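Local structure of NAD-dependent dehydrogenase (Rhizobium meliloti, 4Z0P) at residues A[108-113]-A[229-234]; A[115-120]-A[223-228]; A[247-252]-A[269-274]. The protein catalyses the NADPH-dependent reduction of glyoxylate and hydroxypyruvate, and was captured with NADPH and oxalate bound. One frame throughout, in Å; residues are numbered along the deposited sequence. Where two conformers were deposited one is given.

Interaction 1: A[108-113]-A[229-234]. With NDP (NADPH dihydro-nicotinamide-adenine-dinucleotide phosphate), chain H.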
loop_
_atom_site.group_PDB
_atom_site.type_symbol
_atom_site.label_atom_id
_atom_site.label_comp_id
_atom_site.label_asym_id
_atom_site.label_seq_id
_atom_site.Cartn_x
_atom_site.Cartn_y
_atom_site.Cartn_z
ATOM N N MET A 108 0.725 -2.194 5.361
ATOM C CA MET A 108 0.049 -1.204 4.516
ATOM C C MET A 108 -0.395 -1.847 3.216
ATOM O O MET A 108 -1.529 -1.620 2.766
ATOM C CB MET A 108 0.999 -0.044 4.215
ATOM C CG MET A 108 0.405 1.062 3.328
ATOM S SD MET A 108 -0.994 1.926 4.099
ATOM C CE MET A 108 -0.111 2.738 5.437
ATOM N N MET A 109 0.477 -2.650 2.602
ATOM C CA MET A 109 0.100 -3.301 1.338
ATOM C C MET A 109 -1.134 -4.178 1.517
ATOM O O MET A 109 -2.047 -4.142 0.688
ATOM C CB MET A 109 1.243 -4.113 0.764
ATOM C CG MET A 109 0.925 -4.647 -0.613
ATOM S SD MET A 109 2.379 -5.398 -1.399
ATOM C CE MET A 109 2.547 -6.778 -0.369
ATOM N N GLN A 110 -1.170 -4.969 2.593
ATOM C CA GLN A 110 -2.329 -5.853 2.777
ATOM C C GLN A 110 -3.595 -5.045 3.008
ATOM O O GLN A 110 -4.657 -5.366 2.473
ATOM C CB GLN A 110 -2.161 -6.787 3.967
ATOM C CG GLN A 110 -0.897 -7.616 3.974
ATOM C CD GLN A 110 -0.535 -8.193 2.636
ATOM O OE1 GLN A 110 -1.361 -8.814 1.958
ATOM N NE2 GLN A 110 0.720 -7.993 2.233
ATOM N N CYS A 111 -3.510 -4.024 3.857
ATOM C CA CYS A 111 -4.717 -3.223 4.123
ATOM C C CYS A 111 -5.225 -2.556 2.824
ATOM O O CYS A 111 -6.433 -2.462 2.616
ATOM C CB CYS A 111 -4.469 -2.187 5.219
ATOM S SG CYS A 111 -4.237 -2.986 6.848
ATOM N N LEU A 112 -4.321 -2.082 1.964
ATOM C CA LEU A 112 -4.734 -1.504 0.694
ATOM C C LEU A 112 -5.277 -2.529 -0.287
ATOM O O LEU A 112 -6.314 -2.265 -0.951
ATOM C CB LEU A 112 -3.614 -0.678 0.073
ATOM C CG LEU A 112 -3.233 0.587 0.837
ATOM C CD1 LEU A 112 -1.967 1.211 0.254
ATOM C CD2 LEU A 112 -4.366 1.601 0.903
ATOM N N LEU A 113 -4.641 -3.693 -0.365
ATOM C CA LEU A 113 -5.124 -4.770 -1.254
ATOM C C LEU A 113 -6.555 -5.149 -0.900
ATOM O O LEU A 113 -7.396 -5.325 -1.785
ATOM C CB LEU A 113 -4.224 -5.998 -1.156
ATOM C CG LEU A 113 -2.857 -5.969 -1.863
ATOM C CD1 LEU A 113 -2.068 -7.193 -1.418
ATOM C CD2 LEU A 113 -3.082 -6.003 -3.355
ATOM N N VAL A 229 -11.719 -9.045 7.599
ATOM C CA VAL A 229 -10.498 -9.623 7.050
ATOM C C VAL A 229 -9.484 -9.896 8.152
ATOM O O VAL A 229 -9.377 -9.131 9.112
ATOM C CB VAL A 229 -9.896 -8.625 6.027
ATOM C CG1 VAL A 229 -8.535 -9.051 5.514
ATOM C CG2 VAL A 229 -10.877 -8.498 4.867
ATOM N N PHE A 230 -8.731 -10.985 8.002
ATOM C CA PHE A 230 -7.676 -11.362 8.941
ATOM C C PHE A 230 -6.314 -11.286 8.273
ATOM O O PHE A 230 -6.075 -11.926 7.236
ATOM C CB PHE A 230 -7.893 -12.786 9.445
ATOM C CG PHE A 230 -6.817 -13.279 10.371
ATOM C CD1 PHE A 230 -6.434 -12.532 11.489
ATOM C CD2 PHE A 230 -6.201 -14.498 10.165
ATOM C CE1 PHE A 230 -5.458 -12.999 12.371
ATOM C CE2 PHE A 230 -5.223 -14.970 11.044
ATOM C CZ PHE A 230 -4.851 -14.221 12.149
ATOM N N ILE A 231 -5.405 -10.547 8.903
ATOM C CA ILE A 231 -4.058 -10.324 8.365
ATOM C C ILE A 231 -3.075 -10.690 9.459
ATOM O O ILE A 231 -3.135 -10.118 10.571
ATOM C CB ILE A 231 -3.883 -8.848 7.985
ATOM C CG1 ILE A 231 -4.822 -8.479 6.831
ATOM C CG2 ILE A 231 -2.417 -8.507 7.673
ATOM C CD1 ILE A 231 -5.050 -6.988 6.749
ATOM N N ASN A 232 -2.231 -11.691 9.216
ATOM C CA ASN A 232 -1.257 -12.092 10.240
ATOM C C ASN A 232 0.172 -12.104 9.750
ATOM O O ASN A 232 0.497 -12.786 8.775
ATOM C CB ASN A 232 -1.591 -13.464 10.830
ATOM C CG ASN A 232 -0.781 -13.791 12.097
ATOM O OD1 ASN A 232 -0.188 -12.920 12.745
ATOM N ND2 ASN A 232 -0.790 -15.049 12.465
ATOM N N ALA A 233 1.022 -11.342 10.423
ATOM C CA ALA A 233 2.465 -11.392 10.186
ATOM C C ALA A 233 3.259 -11.536 11.469
ATOM O O ALA A 233 4.467 -11.232 11.489
ATOM C CB ALA A 233 2.936 -10.165 9.411
ATOM N N GLY A 234 2.609 -12.041 12.513
ATOM C CA GLY A 234 3.285 -12.344 13.767
ATOM C C GLY A 234 3.933 -13.709 13.700
ATOM O O GLY A 234 5.063 -13.861 13.191
HETATM P PA NDP H . 7.338 -6.228 20.763
HETATM O O1A NDP H . 7.872 -7.051 21.925
HETATM O O2A NDP H . 7.858 -4.838 20.608
HETATM O O5B NDP H . 5.767 -6.168 20.949
HETATM C C5B NDP H . 4.972 -7.272 21.326
HETATM C C4B NDP H . 3.590 -6.767 21.638
HETATM O O4B NDP H . 2.765 -7.910 21.849
HETATM C C3B NDP H . 3.503 -5.926 22.910
HETATM O O3B NDP H . 2.541 -4.901 22.685
HETATM C C2B NDP H . 3.001 -6.914 23.941
HETATM O O2B NDP H . 2.266 -6.347 25.007
HETATM C C1B NDP H . 2.082 -7.739 23.079
HETATM N N9A NDP H . 1.802 -9.029 23.732
HETATM C C8A NDP H . 2.621 -10.069 23.984
HETATM N N7A NDP H . 2.030 -11.074 24.590
HETATM C C5A NDP H . 0.739 -10.653 24.739
HETATM C C6A NDP H . -0.401 -11.238 25.326
HETATM N N6A NDP H . -0.385 -12.476 25.874
HETATM N N1A NDP H . -1.568 -10.536 25.315
HETATM C C2A NDP H . -1.580 -9.311 24.769
HETATM N N3A NDP H . -0.566 -8.654 24.198
HETATM C C4A NDP H . 0.575 -9.393 24.205
HETATM O O3 NDP H . 7.590 -7.160 19.468
HETATM P PN NDP H . 7.734 -6.549 17.971
HETATM O O1N NDP H . 6.632 -5.581 17.700
HETATM O O2N NDP H . 9.139 -6.134 17.716
HETATM O O5D NDP H . 7.552 -7.910 17.166
HETATM C C5D NDP H . 6.321 -8.601 17.246
HETATM C C4D NDP H . 6.432 -9.973 16.599
HETATM O O4D NDP H . 6.417 -9.856 15.175
HETATM C C3D NDP H . 7.715 -10.751 16.859
HETATM O O3D NDP H . 7.675 -11.386 18.152
HETATM C C2D NDP H . 7.797 -11.761 15.731
HETATM O O2D NDP H . 7.152 -12.991 16.107
HETATM C C1D NDP H . 6.951 -11.057 14.639
HETATM N N1N NDP H . 7.726 -10.739 13.438
HETATM C C2N NDP H . 7.414 -11.318 12.213
HETATM C C3N NDP H . 8.110 -11.022 11.080
HETATM C C7N NDP H . 7.706 -11.508 9.720
HETATM O O7N NDP H . 8.542 -11.420 8.799
HETATM N N7N NDP H . 6.511 -12.025 9.531
HETATM C C4N NDP H . 9.272 -10.104 11.163
HETATM C C5N NDP H . 9.546 -9.548 12.511
HETATM C C6N NDP H . 8.796 -9.840 13.558
HETATM P P2B NDP H . 2.999 -5.520 26.178
HETATM O O1X NDP H . 3.397 -4.227 25.514
HETATM O O2X NDP H . 1.877 -5.355 27.187
HETATM O O3X NDP H . 4.140 -6.345 26.645
#

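Interaction 2: A[115-120]-A[223-228]. With OXD (oxalic acid), chain D.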
loop_
_atom_site.group_PDB
_atom_site.type_symbol
_atom_site.label_atom_id
_atom_site.label_comp_id
_atom_site.label_asym_id
_atom_site.label_seq_id
_atom_site.Cartn_x
_atom_site.Cartn_y
_atom_site.Cartn_z
ATOM N N LEU A 115 -8.762 -3.237 1.049
ATOM C CA LEU A 115 -9.611 -2.050 0.897
ATOM C C LEU A 115 -10.004 -1.834 -0.546
ATOM O O LEU A 115 -11.168 -1.581 -0.859
ATOM C CB LEU A 115 -8.898 -0.801 1.382
ATOM C CG LEU A 115 -9.596 0.558 1.136
ATOM C CD1 LEU A 115 -10.861 0.652 1.988
ATOM C CD2 LEU A 115 -8.627 1.706 1.383
ATOM N N ARG A 116 -9.008 -1.905 -1.415
ATOM C CA ARG A 116 -9.191 -1.558 -2.822
ATOM C C ARG A 116 -9.623 -2.750 -3.703
ATOM O O ARG A 116 -9.618 -2.668 -4.917
ATOM C CB ARG A 116 -7.933 -0.876 -3.351
ATOM C CG ARG A 116 -7.564 0.435 -2.650
ATOM C CD ARG A 116 -8.650 1.518 -2.661
ATOM N NE ARG A 116 -8.858 1.933 -4.036
ATOM C CZ ARG A 116 -8.586 3.136 -4.544
ATOM N NH1 ARG A 116 -8.206 4.147 -3.785
ATOM N NH2 ARG A 116 -8.736 3.314 -5.846
ATOM N N GLN A 117 -10.069 -3.822 -3.075
ATOM C CA GLN A 117 -10.771 -4.925 -3.754
ATOM C C GLN A 117 -9.915 -5.480 -4.883
ATOM O O GLN A 117 -10.383 -5.795 -5.979
ATOM C CB GLN A 117 -12.132 -4.453 -4.275
ATOM C CG GLN A 117 -12.965 -3.839 -3.178
ATOM C CD GLN A 117 -14.310 -3.372 -3.654
ATOM O OE1 GLN A 117 -15.268 -4.149 -3.711
ATOM N NE2 GLN A 117 -14.398 -2.098 -3.997
ATOM N N HIS A 118 -8.634 -5.643 -4.576
ATOM C CA HIS A 118 -7.671 -6.054 -5.595
ATOM C C HIS A 118 -8.018 -7.389 -6.213
ATOM O O HIS A 118 -7.961 -7.528 -7.441
ATOM C CB HIS A 118 -6.263 -6.081 -5.018
ATOM C CG HIS A 118 -5.241 -6.522 -6.004
ATOM N ND1 HIS A 118 -4.864 -5.734 -7.071
ATOM C CD2 HIS A 118 -4.523 -7.665 -6.103
ATOM C CE1 HIS A 118 -3.933 -6.365 -7.764
ATOM N NE2 HIS A 118 -3.706 -7.537 -7.198
ATOM N N ARG A 119 -8.407 -8.370 -5.392
ATOM C CA ARG A 119 -8.759 -9.678 -5.960
ATOM C C ARG A 119 -9.993 -9.632 -6.878
ATOM O O ARG A 119 -9.998 -10.278 -7.928
ATOM C CB ARG A 119 -8.835 -10.780 -4.902
ATOM C CG ARG A 119 -7.433 -11.299 -4.514
ATOM C CD ARG A 119 -6.833 -12.293 -5.529
ATOM N NE ARG A 119 -5.481 -12.782 -5.194
ATOM C CZ ARG A 119 -5.219 -13.686 -4.242
ATOM N NH1 ARG A 119 -6.197 -14.189 -3.515
ATOM N NH2 ARG A 119 -3.977 -14.091 -4.014
ATOM N N ALA A 120 -10.989 -8.836 -6.524
ATOM C CA ALA A 120 -12.146 -8.623 -7.404
ATOM C C ALA A 120 -11.758 -8.026 -8.744
ATOM O O ALA A 120 -12.203 -8.496 -9.785
ATOM C CB ALA A 120 -13.200 -7.776 -6.719
ATOM N N GLY A 223 -18.744 -3.083 8.721
ATOM C CA GLY A 223 -17.900 -2.322 7.832
ATOM C C GLY A 223 -18.415 -2.383 6.410
ATOM O O GLY A 223 -19.423 -3.037 6.129
ATOM N N PRO A 224 -17.705 -1.714 5.496
ATOM C CA PRO A 224 -18.228 -1.521 4.130
ATOM C C PRO A 224 -18.348 -2.803 3.318
ATOM O O PRO A 224 -19.097 -2.825 2.359
ATOM C CB PRO A 224 -17.231 -0.536 3.478
ATOM C CG PRO A 224 -16.109 -0.367 4.428
ATOM C CD PRO A 224 -16.449 -0.985 5.750
ATOM N N PHE A 225 -17.646 -3.863 3.703
ATOM C CA PHE A 225 -17.725 -5.130 2.999
ATOM C C PHE A 225 -18.646 -6.132 3.690
ATOM O O PHE A 225 -18.867 -7.213 3.172
ATOM C CB PHE A 225 -16.327 -5.712 2.857
ATOM C CG PHE A 225 -15.378 -4.781 2.167
ATOM C CD1 PHE A 225 -15.581 -4.446 0.843
ATOM C CD2 PHE A 225 -14.333 -4.190 2.861
ATOM C CE1 PHE A 225 -14.718 -3.557 0.195
ATOM C CE2 PHE A 225 -13.484 -3.299 2.236
ATOM C CZ PHE A 225 -13.672 -2.988 0.902
ATOM N N GLY A 226 -19.148 -5.785 4.867
ATOM C CA GLY A 226 -20.051 -6.676 5.601
ATOM C C GLY A 226 -19.431 -7.914 6.214
ATOM O O GLY A 226 -20.144 -8.765 6.728
ATOM N N ALA A 227 -18.110 -8.025 6.157
ATOM C CA ALA A 227 -17.396 -9.182 6.660
ATOM C C ALA A 227 -15.951 -8.759 6.919
ATOM O O ALA A 227 -15.386 -8.007 6.143
ATOM C CB ALA A 227 -17.419 -10.324 5.646
ATOM N N PRO A 228 -15.374 -9.239 8.005
ATOM C CA PRO A 228 -14.011 -8.836 8.344
ATOM C C PRO A 228 -12.931 -9.589 7.552
ATOM O O PRO A 228 -13.188 -10.641 6.961
ATOM C CB PRO A 228 -13.933 -9.200 9.838
ATOM C CG PRO A 228 -14.826 -10.405 9.956
ATOM C CD PRO A 228 -15.958 -10.112 9.036
HETATM C C1 OXD D . -2.351 -10.586 -8.449
HETATM C C2 OXD D . -3.310 -11.059 -7.465
HETATM O O3 OXD D . -1.851 -11.398 -9.248
HETATM O O4 OXD D . -3.221 -10.642 -6.296
HETATM O O5 OXD D . -2.057 -9.374 -8.457
HETATM O O6 OXD D . -4.192 -11.866 -7.808
#

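Interaction 3: A[247-252]-A[269-274]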
loop_
_atom_site.group_PDB
_atom_site.type_symbol
_atom_site.label_atom_id
_atom_site.label_comp_id
_atom_site.label_asym_id
_atom_site.label_seq_id
_atom_site.Cartn_x
_atom_site.Cartn_y
_atom_site.Cartn_z
ATOM N N CYS A 247 -13.870 -20.478 8.273
ATOM C CA CYS A 247 -14.448 -19.144 8.257
ATOM C C CYS A 247 -14.384 -18.481 6.893
ATOM O O CYS A 247 -15.287 -17.723 6.553
ATOM C CB CYS A 247 -13.789 -18.258 9.297
ATOM S SG CYS A 247 -14.244 -18.720 10.987
ATOM N N LEU A 248 -13.333 -18.732 6.117
ATOM C CA LEU A 248 -13.308 -18.272 4.736
ATOM C C LEU A 248 -14.376 -18.959 3.893
ATOM O O LEU A 248 -15.063 -18.321 3.071
ATOM C CB LEU A 248 -11.915 -18.487 4.121
ATOM C CG LEU A 248 -10.811 -17.584 4.677
ATOM C CD1 LEU A 248 -9.434 -18.153 4.365
ATOM C CD2 LEU A 248 -10.952 -16.147 4.156
ATOM N N ASP A 249 -14.516 -20.269 4.090
ATOM C CA ASP A 249 -15.525 -21.044 3.350
ATOM C C ASP A 249 -16.954 -20.548 3.618
ATOM O O ASP A 249 -17.773 -20.481 2.714
ATOM C CB ASP A 249 -15.397 -22.532 3.676
ATOM C CG ASP A 249 -14.215 -23.186 2.992
ATOM O OD1 ASP A 249 -13.587 -22.599 2.088
ATOM O OD2 ASP A 249 -13.910 -24.311 3.364
ATOM N N SER A 250 -17.242 -20.202 4.857
ATOM C CA SER A 250 -18.583 -19.807 5.256
ATOM C C SER A 250 -18.850 -18.329 5.024
ATOM O O SER A 250 -19.995 -17.927 5.003
ATOM C CB SER A 250 -18.796 -20.109 6.732
ATOM O OG SER A 250 -18.028 -19.235 7.529
ATOM N N GLY A 251 -17.796 -17.527 4.894
ATOM C CA GLY A 251 -17.928 -16.096 4.735
ATOM C C GLY A 251 -17.807 -15.315 6.028
ATOM O O GLY A 251 -17.885 -14.079 5.991
ATOM N N VAL A 252 -17.584 -15.993 7.151
ATOM C CA VAL A 252 -17.305 -15.323 8.431
ATOM C C VAL A 252 -16.071 -14.420 8.272
ATOM O O VAL A 252 -16.054 -13.300 8.770
ATOM C CB VAL A 252 -17.148 -16.307 9.601
ATOM C CG1 VAL A 252 -16.622 -15.595 10.837
ATOM C CG2 VAL A 252 -18.508 -16.939 9.937
ATOM N N GLU A 269 0.455 -29.005 -0.289
ATOM C CA GLU A 269 -0.918 -29.507 -0.347
ATOM C C GLU A 269 -1.927 -28.562 0.339
ATOM O O GLU A 269 -3.128 -28.823 0.339
ATOM C CB GLU A 269 -0.974 -30.909 0.271
ATOM C CG GLU A 269 0.057 -31.871 -0.310
ATOM C CD GLU A 269 0.009 -31.951 -1.820
ATOM O OE1 GLU A 269 -1.111 -32.004 -2.371
ATOM O OE2 GLU A 269 1.087 -31.965 -2.461
ATOM N N SER A 270 -1.453 -27.450 0.909
ATOM C CA SER A 270 -2.343 -26.517 1.624
ATOM C C SER A 270 -3.377 -25.912 0.696
ATOM O O SER A 270 -3.072 -25.538 -0.424
ATOM C CB SER A 270 -1.552 -25.381 2.300
ATOM O OG SER A 270 -2.420 -24.470 2.969
ATOM N N ARG A 271 -4.605 -25.787 1.187
ATOM C CA ARG A 271 -5.624 -25.037 0.469
ATOM C C ARG A 271 -5.304 -23.551 0.308
ATOM O O ARG A 271 -5.846 -22.922 -0.596
ATOM C CB ARG A 271 -6.972 -25.184 1.167
ATOM C CG ARG A 271 -7.564 -26.589 1.036
ATOM C CD ARG A 271 -8.956 -26.617 1.652
ATOM N NE ARG A 271 -9.831 -25.676 0.950
ATOM C CZ ARG A 271 -10.901 -25.070 1.464
ATOM N NH1 ARG A 271 -11.262 -25.274 2.721
ATOM N NH2 ARG A 271 -11.610 -24.245 0.699
ATOM N N PHE A 272 -4.453 -22.991 1.163
ATOM C CA PHE A 272 -4.267 -21.541 1.170
ATOM C C PHE A 272 -3.708 -21.021 -0.156
ATOM O O PHE A 272 -4.013 -19.907 -0.541
ATOM C CB PHE A 272 -3.375 -21.078 2.309
ATOM C CG PHE A 272 -4.007 -21.151 3.667
ATOM C CD1 PHE A 272 -5.189 -20.459 3.945
ATOM C CD2 PHE A 272 -3.406 -21.856 4.675
ATOM C CE1 PHE A 272 -5.740 -20.496 5.192
ATOM C CE2 PHE A 272 -3.964 -21.924 5.936
ATOM C CZ PHE A 272 -5.148 -21.256 6.189
ATOM N N TRP A 273 -2.884 -21.816 -0.842
ATOM C CA TRP A 273 -2.265 -21.370 -2.083
ATOM C C TRP A 273 -3.279 -20.949 -3.144
ATOM O O TRP A 273 -2.995 -20.052 -3.940
ATOM C CB TRP A 273 -1.369 -22.445 -2.670
ATOM C CG TRP A 273 -0.204 -22.916 -1.811
ATOM C CD1 TRP A 273 -0.075 -24.127 -1.198
ATOM C CD2 TRP A 273 1.010 -22.209 -1.545
ATOM N NE1 TRP A 273 1.129 -24.216 -0.564
ATOM C CE2 TRP A 273 1.826 -23.056 -0.752
ATOM C CE3 TRP A 273 1.488 -20.948 -1.887
ATOM C CZ2 TRP A 273 3.082 -22.679 -0.311
ATOM C CZ3 TRP A 273 2.762 -20.576 -1.455
ATOM C CH2 TRP A 273 3.543 -21.429 -0.680
ATOM N N ASP A 274 -4.412 -21.639 -3.203
ATOM C CA ASP A 274 -5.393 -21.467 -4.283
ATOM C C ASP A 274 -6.659 -20.722 -3.880
ATOM O O ASP A 274 -7.587 -20.657 -4.681
ATOM C CB ASP A 274 -5.834 -22.837 -4.816
ATOM C CG ASP A 274 -4.724 -23.600 -5.525
ATOM O OD1 ASP A 274 -3.821 -22.984 -6.114
ATOM O OD2 ASP A 274 -4.797 -24.848 -5.519
#

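Interaction 1: A[108-113]-A[229-234]
I231, on strand 229-232, lays both branches of its side chain against Q110 and C111 of helix 97-115, and this small patch is the whole of the contact. The close-packed part is purely apolar. CD1 of I231 lies 4.0 Å from Q110 CB and 4.1 Å from C111 SG, so the methyl spans two successive helix residues, while CG2 of I231 rests 4.1 Å from Q110 CG. With CG1 anti to the carbonyl carbon (chi1 -65°), the longer branch extends to C111 and the CG2 methyl covers the root of Q110. The Q110 chain then bends (chi2 -42°), carrying its amide off the isoleucine: OE1 is hydrogen-bonded to S257 and NE2 to the backbone of W106. Replacing I231 by alanine is likely to leave Q110 CB and C111 SG without their apolar partner and a gap between strand and helix. Beyond I231 the two segments part. N232 OD1 accepts the G234 amide (2.9 Å), an Asx turn that shapes the end of the strand, and the A233 carbonyl oxygen takes a hydrogen bond from the NADPH carboxamide N7N (2.9 Å). L112 and L113 turn instead to the second subunit. A parallel strand backed by a helix, its C-terminal end meeting the nicotinamide, is typical of the Rossmann-type dinucleotide-binding fold.

Interaction 2: A[115-120]-A[223-228]
F225 reaches from the loop before strand 229-232 to L115 and Q117, where the chain passes from helix 97-115 into helix 118-126. Two motifs frame the contact: a type I beta turn from G223 to G226 on one side, and a Schellman motif with Q117 as its C-prime residue on the other. G223 opens the turn, and its carbonyl oxygen accepts the G226 amide at 3.0 Å. P224, the next residue, is at the exposed outside of the loop. F225 carries the contact alone. Its CG stands anti to the carbonyl carbon (chi1 -56°), and the ring extends toward the helix junction. CZ comes edge-on, near the ring plane, to within 3.4 Å of L115 O; the hydrogen bond to this oxygen comes from Q135 NE2. CE1 lies 3.8 Å from Q117 CG. The glutamine chain crosses the ring obliquely, its amide plane turned 55° from the ring plane, and its NE2 is held by Q135 and S134, which should limit rotation of the group beside the phenylalanine. P136 adds to the packing on F225. G226 closes the turn with positive phi, and A227 and P228 lead the chain on into the strand of the NAD-binding domain. Beyond Q117, the first segment turns to the second subunit and an oxalate shared between the two subunits, which H118 and R119 of the neighbouring subunit also bind. R119 NE donates to oxalate O6 at 3.1 Å and more weakly to O4, while H118 presents its ring edge, NE2 giving a nearly straight bond (166°) to oxalate O5 at 2.8 Å.

Interaction 3: A[247-252]-A[269-274]
R271 and D249 form an end-on, two-pronged salt bridge between the loop before strand 278-280 and the C-terminal part of helix 241-250. From R271 CA, CB points toward the helix. CG is anti to the carbonyl carbon and CD continues the extended run, the side chain packing on L245 one turn before D249. The chain then bends about the CG-CD bond (chi3 61°), which brings NE and CZ round to face the aspartate. CZ is 3.6 Å from D249 OD2, and the two terminal nitrogens divide the carboxylate between them: NH2 donates to OD1 and NH1 to OD2, each at 2.9 Å and nearly straight. OD1 is met on its syn lone pair and OD2 on its syn side, a little out of the carboxylate plane. Both oxygens lie close to the guanidinium plane, although the two flat groups are turned 31° from each other. The paired bonds should restrict rotation of both groups, although both residues stay exposed at the surface. Further in, the contact becomes apolar and looser. L248 CD1 approaches the edge of the F272 ring, 4.5 Å from CE1, and the same ring also packs on I244, L245 and V280, while L248 meets V278. Just before R271, S270 OG accepts the F272 amide at 3.1 Å in an ST turn across R271, consistent with a defined backbone where the two contact residues sit. Helix 241-250 is the helix of the beta-alpha-beta crossover from strand 229-232 to strand 255-258, and here the connection to the next strand, 278-280, packs against its C-terminal part, as fits a Rossmann-type fold.

How the interactions relate
All three interactions lie in the NAD-binding domain, on the same side of the chain's centre. Along the chain, interaction 2 is nested within the loop closed by interaction 1, and interaction 3 follows both. Centres of interactions 1 and 2 are about 12 Å apart, and interaction 3 lies about 16 Å from each. Helices 97-115 and 118-126 run on from one another, with a probable hydrogen bond from H118 N to L113 O at 3.1 Å, while P228 and A227 of interaction 2 pack on V252 and G251 of interaction 3. Strand 229-232, in a seven-stranded parallel sheet with NADPH at the C-terminal ends of its strands, leads into helix 241-250. Each contact also has residues near the second subunit.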